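Local coordinates for nitrogen regulatory PII-like protein (Bacillus subtilis subsp. subtilis, PDB 4R25) that belongs to the PII family of nitrogen regulators and is required for full induction of the nrgAB operon when ammonium is limiting, at residues T10-E21 / T78-G86. Residues are numbered along the deposited sequence; the frame is centred on the assembly and turned at random.
Sequences TRPANFEKLKQE and TAKRVLKTG
Val82 holds CG1 anti to its own backbone N and CG2 anti to its carbonyl carbon, and this splits its two methyls between neighbouring turns of helix 15-25. CG1 settles beside the aliphatic chain of Lys17, 3.8 Å from Lys17 CG, and close to the backbone N of Leu18, while Val82 CG2 lies 3.6 Å from Glu21 CG. Glu21 bends back at chi2 (-64°), which carries its carboxylate across to Arg81. There Glu21 OE1 takes a hydrogen bond of 2.7 Å from Arg81 NH2, a salt bridge in which the oxygen lies in the guanidinium plane but is approached on its anti side, with the two flat groups nearly perpendicular (89°). With an alanine at Glu21, the Arg81 guanidinium would probably be left without this carboxylate, close to the like-charged Lys17 amine, and Val82 CG2 would lose its closer contact, the one with CG. Further along, Leu83 reaches in with CD2, which packs 4.1 Å from Leu18 CG and also touches Asn14 CB, while its CD1 meets the Thr10 methyl. At the outer end, Arg11 NH1 comes within 3.4 Å of Thr85 OG1; the stronger partner of that guanidinium is Asp90, through a salt bridge, and the Thr85 hydroxyl bonds to Ser87. The axes of the helical segments 15-21 and 78-83 run roughly antiparallel (148°) and pass 9.6 Å apart at their closest. This pairs the two helices of the ferredoxin-like PII core side by side on one face of its antiparallel sheet. Leu18 rests on Ile63 of strand 51-67, Ala79 and Leu83 lie on Ile8 of strand 4-10, and Leu83 also packs against Ile104 of the second subunit of the trimer.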
loop_
_atom_site.group_PDB
_atom_site.type_symbol
_atom_site.label_atom_id
_atom_site.label_comp_id
_atom_site.label_asym_id
_atom_site.label_seq_id
_atom_site.Cartn_x
_atom_site.Cartn_y
_atom_site.Cartn_z
ATOM N N THR A 10 -6.639 1.197 -11.300
ATOM C CA THR A 10 -7.380 1.346 -12.538
ATOM C C THR A 10 -6.793 2.353 -13.537
ATOM O O THR A 10 -5.713 2.904 -13.336
ATOM C CB THR A 10 -8.868 1.647 -12.222
ATOM O OG1 THR A 10 -9.605 1.861 -13.430
ATOM C CG2 THR A 10 -8.996 2.863 -11.313
ATOM N N ARG A 11 -7.515 2.541 -14.637
ATOM C CA ARG A 11 -7.164 3.463 -15.714
ATOM C C ARG A 11 -7.399 4.907 -15.260
ATOM O O ARG A 11 -8.397 5.193 -14.601
ATOM C CB ARG A 11 -8.035 3.112 -16.932
ATOM C CG ARG A 11 -8.100 4.108 -18.074
ATOM C CD ARG A 11 -9.247 3.737 -19.045
ATOM N NE ARG A 11 -9.138 2.386 -19.611
ATOM C CZ ARG A 11 -10.049 1.427 -19.440
ATOM N NH1 ARG A 11 -11.145 1.663 -18.725
ATOM N NH2 ARG A 11 -9.874 0.227 -19.984
ATOM N N PRO A 12 -6.464 5.810 -15.598
ATOM C CA PRO A 12 -6.441 7.220 -15.169
ATOM C C PRO A 12 -7.696 8.064 -15.483
ATOM O O PRO A 12 -7.850 9.138 -14.895
ATOM C CB PRO A 12 -5.240 7.788 -15.924
ATOM C CG PRO A 12 -4.319 6.602 -16.109
ATOM C CD PRO A 12 -5.240 5.431 -16.337
ATOM N N ALA A 13 -8.567 7.603 -16.374
ATOM C CA ALA A 13 -9.794 8.339 -16.689
ATOM C C ALA A 13 -10.946 8.060 -15.707
ATOM O O ALA A 13 -10.896 7.104 -14.936
ATOM C CB ALA A 13 -10.228 8.029 -18.114
ATOM N N ASN A 14 -11.982 8.898 -15.757
ATOM C CA ASN A 14 -13.227 8.672 -15.015
ATOM C C ASN A 14 -13.182 8.983 -13.517
ATOM O O ASN A 14 -14.099 8.623 -12.772
ATOM C CB ASN A 14 -13.706 7.235 -15.207
ATOM C CG ASN A 14 -14.969 7.141 -16.043
ATOM O OD1 ASN A 14 -15.871 7.976 -15.937
ATOM N ND2 ASN A 14 -15.042 6.108 -16.880
ATOM N N PHE A 15 -12.124 9.654 -13.079
ATOM C CA PHE A 15 -11.908 9.868 -11.657
ATOM C C PHE A 15 -13.015 10.754 -11.058
ATOM O O PHE A 15 -13.501 10.490 -9.959
ATOM C CB PHE A 15 -10.513 10.470 -11.436
ATOM C CG PHE A 15 -10.016 10.381 -10.016
ATOM C CD1 PHE A 15 -10.655 9.582 -9.084
ATOM C CD2 PHE A 15 -8.920 11.125 -9.610
ATOM C CE1 PHE A 15 -10.202 9.515 -7.777
ATOM C CE2 PHE A 15 -8.462 11.066 -8.301
ATOM C CZ PHE A 15 -9.101 10.261 -7.386
ATOM N N GLU A 16 -13.429 11.783 -11.794
ATOM C CA GLU A 16 -14.436 12.728 -11.305
ATOM C C GLU A 16 -15.805 12.110 -10.998
ATOM O O GLU A 16 -16.373 12.355 -9.938
ATOM C CB GLU A 16 -14.600 13.900 -12.268
ATOM C CG GLU A 16 -15.646 14.905 -11.814
ATOM C CD GLU A 16 -15.313 15.534 -10.466
ATOM O OE1 GLU A 16 -14.119 15.817 -10.214
ATOM O OE2 GLU A 16 -16.247 15.732 -9.656
ATOM N N LYS A 17 -16.338 11.314 -11.917
ATOM C CA LYS A 17 -17.609 10.641 -11.663
ATOM C C LYS A 17 -17.491 9.763 -10.419
ATOM O O LYS A 17 -18.466 9.587 -9.683
ATOM C CB LYS A 17 -18.051 9.809 -12.877
ATOM C CG LYS A 17 -19.467 9.211 -12.765
ATOM C CD LYS A 17 -19.974 8.673 -14.117
ATOM C CE LYS A 17 -21.133 7.669 -13.971
ATOM N NZ LYS A 17 -22.311 8.204 -13.229
ATOM N N LEU A 18 -16.296 9.225 -10.182
ATOM C CA LEU A 18 -16.059 8.368 -9.027
ATOM C C LEU A 18 -16.198 9.166 -7.730
ATOM O O LEU A 18 -16.886 8.748 -6.799
ATOM C CB LEU A 18 -14.665 7.751 -9.110
ATOM C CG LEU A 18 -14.437 6.264 -8.831
ATOM C CD1 LEU A 18 -13.074 6.079 -8.184
ATOM C CD2 LEU A 18 -15.517 5.653 -7.950
ATOM N N LYS A 19 -15.524 10.307 -7.675
ATOM C CA LYS A 19 -15.611 11.189 -6.522
ATOM C C LYS A 19 -17.063 11.572 -6.237
ATOM O O LYS A 19 -17.476 11.599 -5.077
ATOM C CB LYS A 19 -14.754 12.436 -6.732
ATOM C CG LYS A 19 -13.277 12.146 -6.912
ATOM C CD LYS A 19 -12.502 13.418 -7.180
ATOM C CE LYS A 19 -11.033 13.145 -7.409
ATOM N NZ LYS A 19 -10.313 14.419 -7.695
ATOM N N GLN A 20 -17.833 11.857 -7.290
ATOM C CA GLN A 20 -19.263 12.148 -7.130
ATOM C C GLN A 20 -19.999 10.981 -6.499
ATOM O O GLN A 20 -20.740 11.151 -5.525
ATOM C CB GLN A 20 -19.937 12.496 -8.467
ATOM C CG GLN A 20 -19.519 13.834 -9.075
ATOM C CD GLN A 20 -19.813 15.022 -8.170
ATOM O OE1 GLN A 20 -20.935 15.190 -7.682
ATOM N NE2 GLN A 20 -18.805 15.858 -7.949
ATOM N N GLU A 21 -19.796 9.791 -7.054
ATOM C CA GLU A 21 -20.551 8.626 -6.603
ATOM C C GLU A 21 -20.121 8.156 -5.217
ATOM O O GLU A 21 -20.958 7.802 -4.389
ATOM C CB GLU A 21 -20.451 7.492 -7.625
ATOM C CG GLU A 21 -20.920 7.879 -9.027
ATOM C CD GLU A 21 -22.399 8.237 -9.088
ATOM O OE1 GLU A 21 -23.235 7.308 -9.140
ATOM O OE2 GLU A 21 -22.726 9.445 -9.092
ATOM N N THR A 78 -20.237 0.455 -6.370
ATOM C CA THR A 78 -20.224 1.762 -7.001
ATOM C C THR A 78 -18.993 1.912 -7.874
ATOM O O THR A 78 -19.060 2.465 -8.965
ATOM C CB THR A 78 -20.220 2.871 -5.946
ATOM O OG1 THR A 78 -21.303 2.657 -5.041
ATOM C CG2 THR A 78 -20.363 4.246 -6.594
ATOM N N ALA A 79 -17.862 1.425 -7.376
ATOM C CA ALA A 79 -16.619 1.473 -8.127
ATOM C C ALA A 79 -16.728 0.696 -9.444
ATOM O O ALA A 79 -16.222 1.135 -10.473
ATOM C CB ALA A 79 -15.475 0.940 -7.280
ATOM N N LYS A 80 -17.394 -0.455 -9.406
ATOM C CA LYS A 80 -17.593 -1.260 -10.613
ATOM C C LYS A 80 -18.388 -0.501 -11.666
ATOM O O LYS A 80 -17.907 -0.278 -12.774
ATOM C CB LYS A 80 -18.301 -2.573 -10.283
ATOM C CG LYS A 80 -17.514 -3.468 -9.360
ATOM C CD LYS A 80 -18.406 -4.485 -8.670
ATOM C CE LYS A 80 -18.896 -5.554 -9.629
ATOM N NZ LYS A 80 -19.487 -6.705 -8.878
ATOM N N ARG A 81 -19.609 -0.109 -11.315
ATOM C CA ARG A 81 -20.465 0.631 -12.230
ATOM C C ARG A 81 -19.708 1.735 -12.931
ATOM O O ARG A 81 -19.678 1.806 -14.157
ATOM C CB ARG A 81 -21.615 1.279 -11.476
ATOM C CG ARG A 81 -22.703 0.350 -11.034
ATOM C CD ARG A 81 -23.735 1.156 -10.277
ATOM N NE ARG A 81 -23.643 2.570 -10.629
ATOM C CZ ARG A 81 -23.617 3.556 -9.739
ATOM N NH1 ARG A 81 -23.680 3.271 -8.446
ATOM N NH2 ARG A 81 -23.536 4.821 -10.137
ATOM N N VAL A 82 -19.107 2.608 -12.133
ATOM C CA VAL A 82 -18.544 3.849 -12.642
ATOM C C VAL A 82 -17.348 3.626 -13.554
ATOM O O VAL A 82 -17.168 4.348 -14.534
ATOM C CB VAL A 82 -18.120 4.774 -11.486
ATOM C CG1 VAL A 82 -17.488 6.038 -12.026
ATOM C CG2 VAL A 82 -19.310 5.100 -10.605
ATOM N N LEU A 83 -16.536 2.622 -13.228
ATOM C CA LEU A 83 -15.246 2.415 -13.893
ATOM C C LEU A 83 -15.289 1.349 -14.995
ATOM O O LEU A 83 -14.324 1.173 -15.745
ATOM C CB LEU A 83 -14.164 2.076 -12.857
ATOM C CG LEU A 83 -13.931 3.132 -11.771
ATOM C CD1 LEU A 83 -13.018 2.612 -10.666
ATOM C CD2 LEU A 83 -13.371 4.407 -12.381
ATOM N N LYS A 84 -16.413 0.646 -15.083
ATOM C CA LYS A 84 -16.623 -0.374 -16.107
ATOM C C LYS A 84 -16.747 0.233 -17.505
ATOM O O LYS A 84 -17.559 1.136 -17.723
ATOM C CB LYS A 84 -17.887 -1.172 -15.776
ATOM C CG LYS A 84 -18.422 -2.014 -16.916
ATOM C CD LYS A 84 -18.017 -3.480 -16.794
ATOM C CE LYS A 84 -18.697 -4.163 -15.614
ATOM N NZ LYS A 84 -20.161 -3.880 -15.579
ATOM N N THR A 85 -15.934 -0.252 -18.442
ATOM C CA THR A 85 -16.061 0.149 -19.840
ATOM C C THR A 85 -15.916 -1.052 -20.770
ATOM O O THR A 85 -15.928 -0.900 -21.991
ATOM C CB THR A 85 -15.022 1.215 -20.252
ATOM O OG1 THR A 85 -13.761 0.588 -20.524
ATOM C CG2 THR A 85 -14.865 2.278 -19.171
ATOM N N GLY A 86 -15.762 -2.238 -20.187
ATOM C CA GLY A 86 -15.661 -3.466 -20.956
ATOM C C GLY A 86 -14.310 -3.689 -21.607
ATOM O O GLY A 86 -13.823 -4.817 -21.683
#